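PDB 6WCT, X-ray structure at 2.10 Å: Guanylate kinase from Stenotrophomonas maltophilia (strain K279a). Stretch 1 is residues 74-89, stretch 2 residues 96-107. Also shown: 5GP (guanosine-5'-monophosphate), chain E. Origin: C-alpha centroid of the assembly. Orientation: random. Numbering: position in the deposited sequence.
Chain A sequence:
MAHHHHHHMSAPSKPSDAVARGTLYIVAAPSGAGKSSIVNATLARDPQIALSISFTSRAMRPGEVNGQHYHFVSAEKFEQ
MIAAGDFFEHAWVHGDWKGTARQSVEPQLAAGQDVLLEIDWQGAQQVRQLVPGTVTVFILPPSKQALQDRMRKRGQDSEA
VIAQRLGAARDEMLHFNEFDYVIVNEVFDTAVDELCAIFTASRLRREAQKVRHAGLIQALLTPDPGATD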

ATOM      1  N   SER A  74     -10.325 -17.654  32.176  1.00 50.72           N
ATOM      2  CA  SER A  74     -10.176 -16.954  33.435  1.00 54.37           C
ATOM      3  C   SER A  74      -8.870 -16.172  33.437  1.00 56.36           C
ATOM      4  O   SER A  74      -7.971 -16.424  32.630  1.00 57.46           O
ATOM      5  CB  SER A  74     -10.197 -17.942  34.598  1.00 57.61           C
ATOM      6  OG  SER A  74      -9.008 -18.715  34.614  1.00 58.93           O
ATOM      7  N   ALA A  75      -8.779 -15.192  34.340  1.00 57.44           N
ATOM      8  CA  ALA A  75      -7.521 -14.469  34.485  1.00 61.42           C
ATOM      9  C   ALA A  75      -6.412 -15.409  34.940  1.00 62.67           C
ATOM     10  O   ALA A  75      -5.283 -15.339  34.440  1.00 60.23           O
ATOM     11  CB  ALA A  75      -7.686 -13.304  35.458  1.00 62.98           C
ATOM     12  N   GLU A  76      -6.737 -16.333  35.855  1.00 65.13           N
ATOM     13  CA  GLU A  76      -5.749 -17.295  36.334  1.00 64.07           C
ATOM     14  C   GLU A  76      -5.266 -18.189  35.202  1.00 63.57           C
ATOM     15  O   GLU A  76      -4.064 -18.444  35.072  1.00 70.82           O
ATOM     16  CB  GLU A  76      -6.345 -18.142  37.464  1.00 62.36           C
ATOM     17  N   LYS A  77      -6.185 -18.665  34.361  1.00 59.07           N
ATOM     18  CA  LYS A  77      -5.772 -19.469  33.219  1.00 62.80           C
ATOM     19  C   LYS A  77      -4.934 -18.647  32.251  1.00 67.14           C
ATOM     20  O   LYS A  77      -3.917 -19.124  31.735  1.00 70.46           O
ATOM     21  CB  LYS A  77      -6.989 -20.027  32.495  1.00 54.84           C
ATOM     22  CG  LYS A  77      -6.656 -20.786  31.221  1.00 56.42           C
ATOM     23  CD  LYS A  77      -5.891 -22.070  31.520  1.00 66.39           C
ATOM     24  CE  LYS A  77      -5.731 -22.909  30.258  1.00 67.96           C
ATOM     25  NZ  LYS A  77      -5.068 -24.220  30.505  1.00 71.08           N
ATOM     26  N   PHE A  78      -5.357 -17.413  31.978  1.00 64.62           N
ATOM     27  CA  PHE A  78      -4.587 -16.571  31.074  1.00 62.63           C
ATOM     28  C   PHE A  78      -3.186 -16.339  31.617  1.00 62.18           C
ATOM     29  O   PHE A  78      -2.198 -16.491  30.892  1.00 60.22           O
ATOM     30  CB  PHE A  78      -5.301 -15.245  30.844  1.00 55.84           C
ATOM     31  CG  PHE A  78      -4.774 -14.484  29.674  1.00 52.50           C
ATOM     32  CD1 PHE A  78      -3.549 -13.825  29.751  1.00 58.42           C
ATOM     33  CD2 PHE A  78      -5.493 -14.419  28.497  1.00 49.96           C
ATOM     34  CE1 PHE A  78      -3.053 -13.119  28.672  1.00 52.56           C
ATOM     35  CE2 PHE A  78      -5.002 -13.705  27.410  1.00 50.68           C
ATOM     36  CZ  PHE A  78      -3.779 -13.060  27.502  1.00 46.68           C
ATOM     37  N   GLU A  79      -3.082 -15.991  32.906  1.00 62.25           N
ATOM     38  CA  GLU A  79      -1.765 -15.780  33.496  1.00 71.08           C
ATOM     39  C   GLU A  79      -0.981 -17.083  33.561  1.00 74.95           C
ATOM     40  O   GLU A  79       0.250 -17.067  33.446  1.00 71.03           O
ATOM     41  CB  GLU A  79      -1.894 -15.131  34.876  1.00 79.21           C
ATOM     42  CG  GLU A  79      -2.353 -13.674  34.804  1.00 85.34           C
ATOM     43  CD  GLU A  79      -2.669 -13.067  36.163  1.00 98.10           C
ATOM     44  OE1 GLU A  79      -3.095 -11.888  36.211  1.00 90.79           O
ATOM     45  OE2 GLU A  79      -2.482 -13.763  37.185  1.00108.71           O
ATOM     46  N   GLN A  80      -1.673 -18.213  33.746  1.00 78.05           N
ATOM     47  CA  GLN A  80      -1.032 -19.516  33.577  1.00 81.52           C
ATOM     48  C   GLN A  80      -0.477 -19.661  32.166  1.00 72.21           C
ATOM     49  O   GLN A  80       0.592 -20.246  31.963  1.00 69.11           O
ATOM     50  CB  GLN A  80      -2.028 -20.643  33.868  1.00 86.47           C
ATOM     51  CG  GLN A  80      -1.484 -22.051  33.600  1.00 95.00           C
ATOM     52  CD  GLN A  80      -2.498 -23.152  33.883  1.00101.55           C
ATOM     53  OE1 GLN A  80      -3.384 -22.998  34.723  1.00105.05           O
ATOM     54  NE2 GLN A  80      -2.378 -24.266  33.165  1.00102.56           N
ATOM     55  N   MET A  81      -1.217 -19.177  31.171  1.00 64.58           N
ATOM     56  CA  MET A  81      -0.727 -19.241  29.803  1.00 66.31           C
ATOM     57  C   MET A  81       0.394 -18.240  29.556  1.00 59.70           C
ATOM     58  O   MET A  81       1.270 -18.500  28.727  1.00 66.28           O
ATOM     59  CB  MET A  81      -1.877 -19.012  28.823  1.00 68.28           C
ATOM     60  CG  MET A  81      -2.870 -20.167  28.778  1.00 68.06           C
ATOM     61  SD  MET A  81      -4.300 -19.747  27.775  1.00 67.46           S
ATOM     62  CE  MET A  81      -3.583 -19.754  26.130  1.00 55.92           C
ATOM     63  N   ILE A  82       0.359 -17.075  30.214  1.00 58.51           N
ATOM     64  CA  ILE A  82       1.489 -16.152  30.132  1.00 60.33           C
ATOM     65  C   ILE A  82       2.753 -16.831  30.636  1.00 72.72           C
ATOM     66  O   ILE A  82       3.768 -16.898  29.932  1.00 75.71           O
ATOM     67  CB  ILE A  82       1.198 -14.858  30.917  1.00 62.22           C
ATOM     68  CG1 ILE A  82       0.069 -14.036  30.281  1.00 58.26           C
ATOM     69  CG2 ILE A  82       2.478 -14.017  31.082  1.00 63.22           C
ATOM     70  CD1 ILE A  82      -0.265 -12.760  31.067  1.00 55.77           C
ATOM     71  N   ALA A  83       2.699 -17.364  31.863  1.00 79.70           N
ATOM     72  CA  ALA A  83       3.864 -17.985  32.493  1.00 80.33           C
ATOM     73  C   ALA A  83       4.391 -19.169  31.687  1.00 84.21           C
ATOM     74  O   ALA A  83       5.603 -19.411  31.655  1.00 93.47           O
ATOM     75  CB  ALA A  83       3.507 -18.423  33.912  1.00 78.93           C
ATOM     76  N   ALA A  84       3.502 -19.917  31.035  1.00 76.43           N
ATOM     77  CA  ALA A  84       3.902 -21.050  30.211  1.00 76.66           C
ATOM     78  C   ALA A  84       4.505 -20.636  28.877  1.00 82.43           C
ATOM     79  O   ALA A  84       4.963 -21.512  28.135  1.00 83.60           O
ATOM     80  CB  ALA A  84       2.702 -21.958  29.948  1.00 70.27           C
ATOM     81  N   GLY A  85       4.514 -19.344  28.553  1.00 80.13           N
ATOM     82  CA  GLY A  85       5.008 -18.891  27.265  1.00 80.70           C
ATOM     83  C   GLY A  85       4.106 -19.183  26.085  1.00 77.79           C
ATOM     84  O   GLY A  85       4.595 -19.340  24.963  1.00 86.51           O
ATOM     85  N   ASP A  86       2.797 -19.273  26.310  1.00 70.90           N
ATOM     86  CA  ASP A  86       1.867 -19.614  25.237  1.00 69.61           C
ATOM     87  C   ASP A  86       1.568 -18.453  24.284  1.00 61.04           C
ATOM     88  O   ASP A  86       1.079 -18.694  23.177  1.00 59.58           O
ATOM     89  CB  ASP A  86       0.543 -20.107  25.836  1.00 70.43           C
ATOM     90  CG  ASP A  86       0.707 -21.377  26.675  1.00 79.87           C
ATOM     91  OD1 ASP A  86       1.627 -22.176  26.395  1.00 78.40           O
ATOM     92  OD2 ASP A  86      -0.078 -21.567  27.628  1.00 78.20           O
ATOM     93  N   PHE A  87       1.855 -17.210  24.658  1.00 60.36           N
ATOM     94  CA  PHE A  87       1.402 -16.068  23.864  1.00 64.87           C
ATOM     95  C   PHE A  87       2.500 -15.503  22.966  1.00 62.77           C
ATOM     96  O   PHE A  87       3.598 -15.182  23.434  1.00 55.63           O
ATOM     97  CB  PHE A  87       0.848 -14.978  24.774  1.00 63.43           C
ATOM     98  CG  PHE A  87      -0.453 -15.352  25.400  1.00 61.78           C
ATOM     99  CD1 PHE A  87      -1.566 -15.598  24.618  1.00 54.46           C
ATOM    100  CD2 PHE A  87      -0.554 -15.484  26.777  1.00 66.17           C
ATOM    101  CE1 PHE A  87      -2.761 -15.957  25.196  1.00 56.02           C
ATOM    102  CE2 PHE A  87      -1.741 -15.842  27.361  1.00 64.01           C
ATOM    103  CZ  PHE A  87      -2.851 -16.087  26.570  1.00 55.86           C
ATOM    104  N   PHE A  88       2.175 -15.362  21.679  1.00 55.87           N
ATOM    105  CA  PHE A  88       3.023 -14.632  20.740  1.00 58.45           C
ATOM    106  C   PHE A  88       3.192 -13.177  21.173  1.00 62.09           C
ATOM    107  O   PHE A  88       4.306 -12.639  21.192  1.00 68.61           O
ATOM    108  CB  PHE A  88       2.393 -14.742  19.346  1.00 52.86           C
ATOM    109  CG  PHE A  88       3.132 -14.022  18.259  1.00 65.61           C
ATOM    110  CD1 PHE A  88       4.365 -14.466  17.818  1.00 76.11           C
ATOM    111  CD2 PHE A  88       2.549 -12.930  17.626  1.00 66.50           C
ATOM    112  CE1 PHE A  88       5.029 -13.801  16.795  1.00 77.72           C
ATOM    113  CE2 PHE A  88       3.201 -12.265  16.600  1.00 68.70           C
ATOM    114  CZ  PHE A  88       4.444 -12.699  16.184  1.00 68.65           C
ATOM    115  N   GLU A  89       2.087 -12.531  21.521  1.00 54.16           N
ATOM    116  CA  GLU A  89       2.058 -11.237  22.173  1.00 50.08           C
ATOM    117  C   GLU A  89       0.883 -11.256  23.130  1.00 50.12           C
ATOM    118  O   GLU A  89      -0.089 -11.992  22.932  1.00 44.43           O
ATOM    119  CB  GLU A  89       1.913 -10.063  21.180  1.00 51.75           C
ATOM    120  CG  GLU A  89       0.612 -10.052  20.334  1.00 45.65           C
ATOM    121  CD  GLU A  89      -0.652  -9.609  21.091  1.00 46.71           C
ATOM    122  OE1 GLU A  89      -1.757 -10.130  20.792  1.00 45.15           O
ATOM    123  OE2 GLU A  89      -0.556  -8.753  21.984  1.00 47.24           O
ATOM    124  N   ASP A  96      -7.957  -5.813  31.471  1.00 61.44           N
ATOM    125  CA  ASP A  96      -8.054  -7.261  31.330  1.00 54.56           C
ATOM    126  C   ASP A  96      -6.961  -7.726  30.381  1.00 46.64           C
ATOM    127  O   ASP A  96      -6.395  -6.938  29.626  1.00 54.06           O
ATOM    128  CB  ASP A  96      -9.424  -7.699  30.799  1.00 56.88           C
ATOM    129  CG  ASP A  96     -10.532  -7.566  31.831  1.00 67.70           C
ATOM    130  OD1 ASP A  96     -10.583  -8.380  32.789  1.00 58.75           O
ATOM    131  OD2 ASP A  96     -11.357  -6.631  31.674  1.00 72.05           O
ATOM    132  N   TRP A  97      -6.680  -9.021  30.426  1.00 43.46           N
ATOM    133  CA  TRP A  97      -5.694  -9.625  29.541  1.00 48.88           C
ATOM    134  C   TRP A  97      -6.256  -9.855  28.137  1.00 48.19           C
ATOM    135  O   TRP A  97      -7.399 -10.282  27.968  1.00 47.08           O
ATOM    136  CB  TRP A  97      -5.233 -10.960  30.108  1.00 55.78           C
ATOM    137  CG  TRP A  97      -4.396 -10.850  31.336  1.00 63.54           C
ATOM    138  CD1 TRP A  97      -4.699 -11.334  32.581  1.00 63.76           C
ATOM    139  CD2 TRP A  97      -3.117 -10.224  31.450  1.00 69.89           C
ATOM    140  NE1 TRP A  97      -3.687 -11.044  33.457  1.00 69.40           N
ATOM    141  CE2 TRP A  97      -2.702 -10.364  32.790  1.00 75.83           C
ATOM    142  CE3 TRP A  97      -2.281  -9.555  30.550  1.00 71.23           C
ATOM    143  CZ2 TRP A  97      -1.489  -9.856  33.253  1.00 86.28           C
ATOM    144  CZ3 TRP A  97      -1.077  -9.054  31.009  1.00 79.22           C
ATOM    145  CH2 TRP A  97      -0.691  -9.207  32.350  1.00 86.83           C
ATOM    146  N   LYS A  98      -5.425  -9.598  27.133  1.00 46.30           N
ATOM    147  CA  LYS A  98      -5.690  -9.957  25.750  1.00 43.59           C
ATOM    148  C   LYS A  98      -4.421 -10.572  25.176  1.00 44.14           C
ATOM    149  O   LYS A  98      -3.311 -10.204  25.563  1.00 50.66           O
ATOM    150  CB  LYS A  98      -6.111  -8.738  24.914  1.00 38.51           C
ATOM    151  CG  LYS A  98      -7.448  -8.128  25.310  1.00 42.51           C
ATOM    152  CD  LYS A  98      -8.565  -8.611  24.411  1.00 40.68           C
ATOM    153  CE  LYS A  98      -9.921  -8.254  24.997  1.00 43.57           C
ATOM    154  NZ  LYS A  98     -10.293  -6.845  24.726  1.00 44.83           N
ATOM    155  N   GLY A  99      -4.589 -11.533  24.273  1.00 39.41           N
ATOM    156  CA  GLY A  99      -3.436 -12.230  23.750  1.00 42.94           C
ATOM    157  C   GLY A  99      -3.647 -13.064  22.502  1.00 47.56           C
ATOM    158  O   GLY A  99      -4.698 -13.687  22.296  1.00 45.35           O
ATOM    159  N   THR A 100      -2.614 -13.090  21.668  1.00 44.96           N
ATOM    160  CA  THR A 100      -2.549 -13.945  20.494  1.00 39.43           C
ATOM    161  C   THR A 100      -1.732 -15.169  20.871  1.00 46.66           C
ATOM    162  O   THR A 100      -0.554 -15.041  21.223  1.00 47.93           O
ATOM    163  CB  THR A 100      -1.876 -13.228  19.324  1.00 42.27           C
ATOM    164  OG1 THR A 100      -2.594 -12.039  18.989  1.00 39.54           O
ATOM    165  CG2 THR A 100      -1.811 -14.141  18.123  1.00 43.67           C
ATOM    166  N   ALA A 101      -2.349 -16.348  20.805  1.00 50.21           N
ATOM    167  CA  ALA A 101      -1.628 -17.565  21.135  1.00 51.14           C
ATOM    168  C   ALA A 101      -0.558 -17.830  20.094  1.00 53.83           C
ATOM    169  O   ALA A 101      -0.771 -17.623  18.893  1.00 55.29           O
ATOM    170  CB  ALA A 101      -2.566 -18.773  21.222  1.00 47.56           C
ATOM    171  N   ARG A 102       0.599 -18.292  20.575  1.00 54.26           N
ATOM    172  CA  ARG A 102       1.702 -18.654  19.701  1.00 51.09           C
ATOM    173  C   ARG A 102       1.237 -19.601  18.606  1.00 58.91           C
ATOM    174  O   ARG A 102       1.584 -19.429  17.434  1.00 61.47           O
ATOM    175  CB  ARG A 102       2.798 -19.312  20.542  1.00 65.53           C
ATOM    176  CG  ARG A 102       4.200 -19.060  20.074  1.00 76.11           C
ATOM    177  CD  ARG A 102       5.226 -19.538  21.104  1.00 86.03           C
ATOM    178  NE  ARG A 102       5.286 -18.667  22.275  1.00 88.80           N
ATOM    179  CZ  ARG A 102       5.858 -17.468  22.293  1.00 90.63           C
ATOM    180  NH1 ARG A 102       6.422 -16.980  21.198  1.00 96.21           N
ATOM    181  NH2 ARG A 102       5.860 -16.751  23.411  1.00 89.59           N
ATOM    182  N   GLN A 103       0.424 -20.596  18.974  1.00 63.37           N
ATOM    183  CA  GLN A 103      -0.099 -21.596  18.048  1.00 61.99           C
ATOM    184  C   GLN A 103      -1.001 -21.007  16.967  1.00 59.35           C
ATOM    185  O   GLN A 103      -1.342 -21.722  16.019  1.00 59.27           O
ATOM    186  CB  GLN A 103      -0.859 -22.679  18.828  1.00 55.79           C
ATOM    187  N   SER A 104      -1.441 -19.753  17.103  1.00 60.36           N
ATOM    188  CA  SER A 104      -2.311 -19.151  16.096  1.00 65.69           C
ATOM    189  C   SER A 104      -1.561 -18.422  14.986  1.00 65.73           C
ATOM    190  O   SER A 104      -2.177 -18.074  13.972  1.00 59.07           O
ATOM    191  CB  SER A 104      -3.274 -18.148  16.745  1.00 65.75           C
ATOM    192  OG  SER A 104      -4.105 -18.760  17.707  1.00 72.31           O
ATOM    193  N   VAL A 105      -0.253 -18.210  15.125  1.00 64.44           N
ATOM    194  CA  VAL A 105       0.462 -17.316  14.219  1.00 63.95           C
ATOM    195  C   VAL A 105       1.750 -17.952  13.727  1.00 69.05           C
ATOM    196  O   VAL A 105       1.961 -18.096  12.517  1.00 61.51           O
ATOM    197  CB  VAL A 105       0.767 -15.966  14.891  1.00 61.48           C
ATOM    198  CG1 VAL A 105       1.663 -15.115  13.999  1.00 70.00           C
ATOM    199  CG2 VAL A 105      -0.498 -15.237  15.146  1.00 64.25           C
ATOM    200  N   GLU A 106       2.635 -18.285  14.669  1.00 75.56           N
ATOM    201  CA  GLU A 106       3.991 -18.699  14.309  1.00 75.56           C
ATOM    202  C   GLU A 106       4.028 -19.914  13.393  1.00 79.34           C
ATOM    203  O   GLU A 106       4.777 -19.881  12.402  1.00 87.12           O
ATOM    204  CB  GLU A 106       4.810 -18.923  15.584  1.00 85.22           C
ATOM    205  CG  GLU A 106       5.114 -17.649  16.375  1.00 88.48           C
ATOM    206  CD  GLU A 106       6.037 -17.901  17.558  1.00 92.60           C
ATOM    207  OE1 GLU A 106       6.314 -19.081  17.852  1.00 97.26           O
ATOM    208  OE2 GLU A 106       6.486 -16.927  18.198  1.00 94.08           O
ATOM    209  N   PRO A 107       3.285 -21.003  13.646  1.00 85.82           N
ATOM    210  CA  PRO A 107       3.291 -22.115  12.674  1.00 86.63           C
ATOM    211  C   PRO A 107       2.710 -21.737  11.323  1.00 81.61           C
ATOM    212  O   PRO A 107       3.256 -22.125  10.285  1.00 83.50           O
ATOM    213  CB  PRO A 107       2.455 -23.195  13.371  1.00 83.96           C
ATOM    214  CG  PRO A 107       2.528 -22.861  14.812  1.00 85.32           C
ATOM    215  CD  PRO A 107       2.543 -21.366  14.866  1.00 85.26           C
TER
HETATM  216  P   5GP E 301     -12.649  -5.410  23.098  1.00 45.26           P
HETATM  217  O1P 5GP E 301     -13.106  -6.626  22.331  1.00 47.58           O
HETATM  218  O2P 5GP E 301     -13.631  -4.238  23.101  1.00 42.03           O
HETATM  219  O3P 5GP E 301     -12.210  -5.688  24.514  1.00 37.46           O
HETATM  220  O5' 5GP E 301     -11.323  -4.900  22.418  1.00 45.44           O
HETATM  221  C5' 5GP E 301     -10.445  -4.038  23.113  1.00 35.42           C
HETATM  222  C4' 5GP E 301      -9.161  -3.893  22.354  1.00 37.04           C
HETATM  223  O4' 5GP E 301      -8.359  -5.087  22.551  1.00 34.54           O
HETATM  224  C3' 5GP E 301      -9.338  -3.748  20.831  1.00 39.14           C
HETATM  225  O3' 5GP E 301      -8.457  -2.750  20.330  1.00 41.08           O
HETATM  226  C2' 5GP E 301      -8.867  -5.094  20.300  1.00 34.27           C
HETATM  227  O2' 5GP E 301      -8.348  -5.065  18.989  1.00 35.85           O
HETATM  228  C1' 5GP E 301      -7.803  -5.449  21.319  1.00 33.24           C
HETATM  229  N9  5GP E 301      -7.452  -6.859  21.334  1.00 40.19           N
HETATM  230  C8  5GP E 301      -8.236  -7.896  20.902  1.00 42.51           C
HETATM  231  N7  5GP E 301      -7.597  -9.034  20.839  1.00 41.96           N
HETATM  232  C5  5GP E 301      -6.316  -8.730  21.272  1.00 40.98           C
HETATM  233  C6  5GP E 301      -5.167  -9.534  21.371  1.00 41.09           C
HETATM  234  O6  5GP E 301      -5.081 -10.725  21.079  1.00 42.84           O
HETATM  235  N1  5GP E 301      -4.062  -8.821  21.805  1.00 43.21           N
HETATM  236  C2  5GP E 301      -4.060  -7.481  22.107  1.00 48.14           C
HETATM  237  N2  5GP E 301      -2.895  -6.940  22.487  1.00 42.17           N
HETATM  238  N3  5GP E 301      -5.142  -6.714  22.018  1.00 40.25           N
HETATM  239  C4  5GP E 301      -6.221  -7.393  21.593  1.00 38.75           C
HETATM  240  O   HOH W   1       7.249 -14.404  20.520  1.00 68.88           O

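The strand formed by residues 96–101 runs past the helix of residues 75–83 at 46°, with the axes 9.4 Å apart at their closest, and then pairs with the chain that follows that helix. Asp 96 makes no contact with the first stretch, so the interface opens at Trp 97, whose side chain points toward the helix and packs chiefly against Phe 78, Glu 79 and Ile 82. Its CB lies over the face of the Phe 78 ring, 3.3 Å from Phe 78 CD1, and the five-membered ring of the indole is nearly parallel to the phenyl ring (6°) but slid so far aside that the two barely overlap. Ile 82 CD1 sits almost exactly on the normal of the indole six-membered ring, 3.8 Å from Trp 97 CZ3, a CH-pi contact. At the indole edge, Trp 97 NE1 donates a nearly straight hydrogen bond to Glu 79 OE1 (2.9 Å).

The CA-to-CB bond of Lys 98 points away from the first stretch, and the residue offers backbone to it: Lys 98 C is 3.5 Å from Phe 78 CZ. Gly 99 fills a place with no room for a side chain, since a CB there would come within 2.8 Å of both Phe 78 CZ and Phe 87 CD1.

Thr 100 forms an antiparallel bridge with Glu 89. Thr 100 N donates to Glu 89 O (3.0 Å), and Thr 100 OG1 donates to Glu 89 OE1 (2.8 Å). The same carboxylate reads the guanine base, accepting from 5GP N1 at Glu 89 OE1 (2.8 Å) and from 5GP N2 at Glu 89 OE2 (3.0 Å); the threonine therefore braces a nucleotide-binding residue. Thr 100 O in turn accepts from Phe 88 N (2.8 Å).

Ala 101 pairs with Phe 87 without hydrogen bonds, their CA atoms 4.3 Å apart and their side chains diverging. Between this pair and the Thr 100–Glu 89 pair the register shifts by one residue, a beta bulge.

Arg 102 binds the turn after the helix through both backbone and side chain. Arg 102 N donates to Asp 86 O (2.7 Å), while Arg 102 NE donates to Gly 85 O (2.9 Å), which Arg 102 NH2 also reaches at 3.3 Å. Val 105 CG1 covers one face of the Phe 88 ring, 4.2 Å from Phe 88 CE2. Glu 106 OE2 lies at the edge of that ring, 3.3 Å from Phe 88 CD1, and forms a salt bridge with Arg 102 NH1 (3.0 Å).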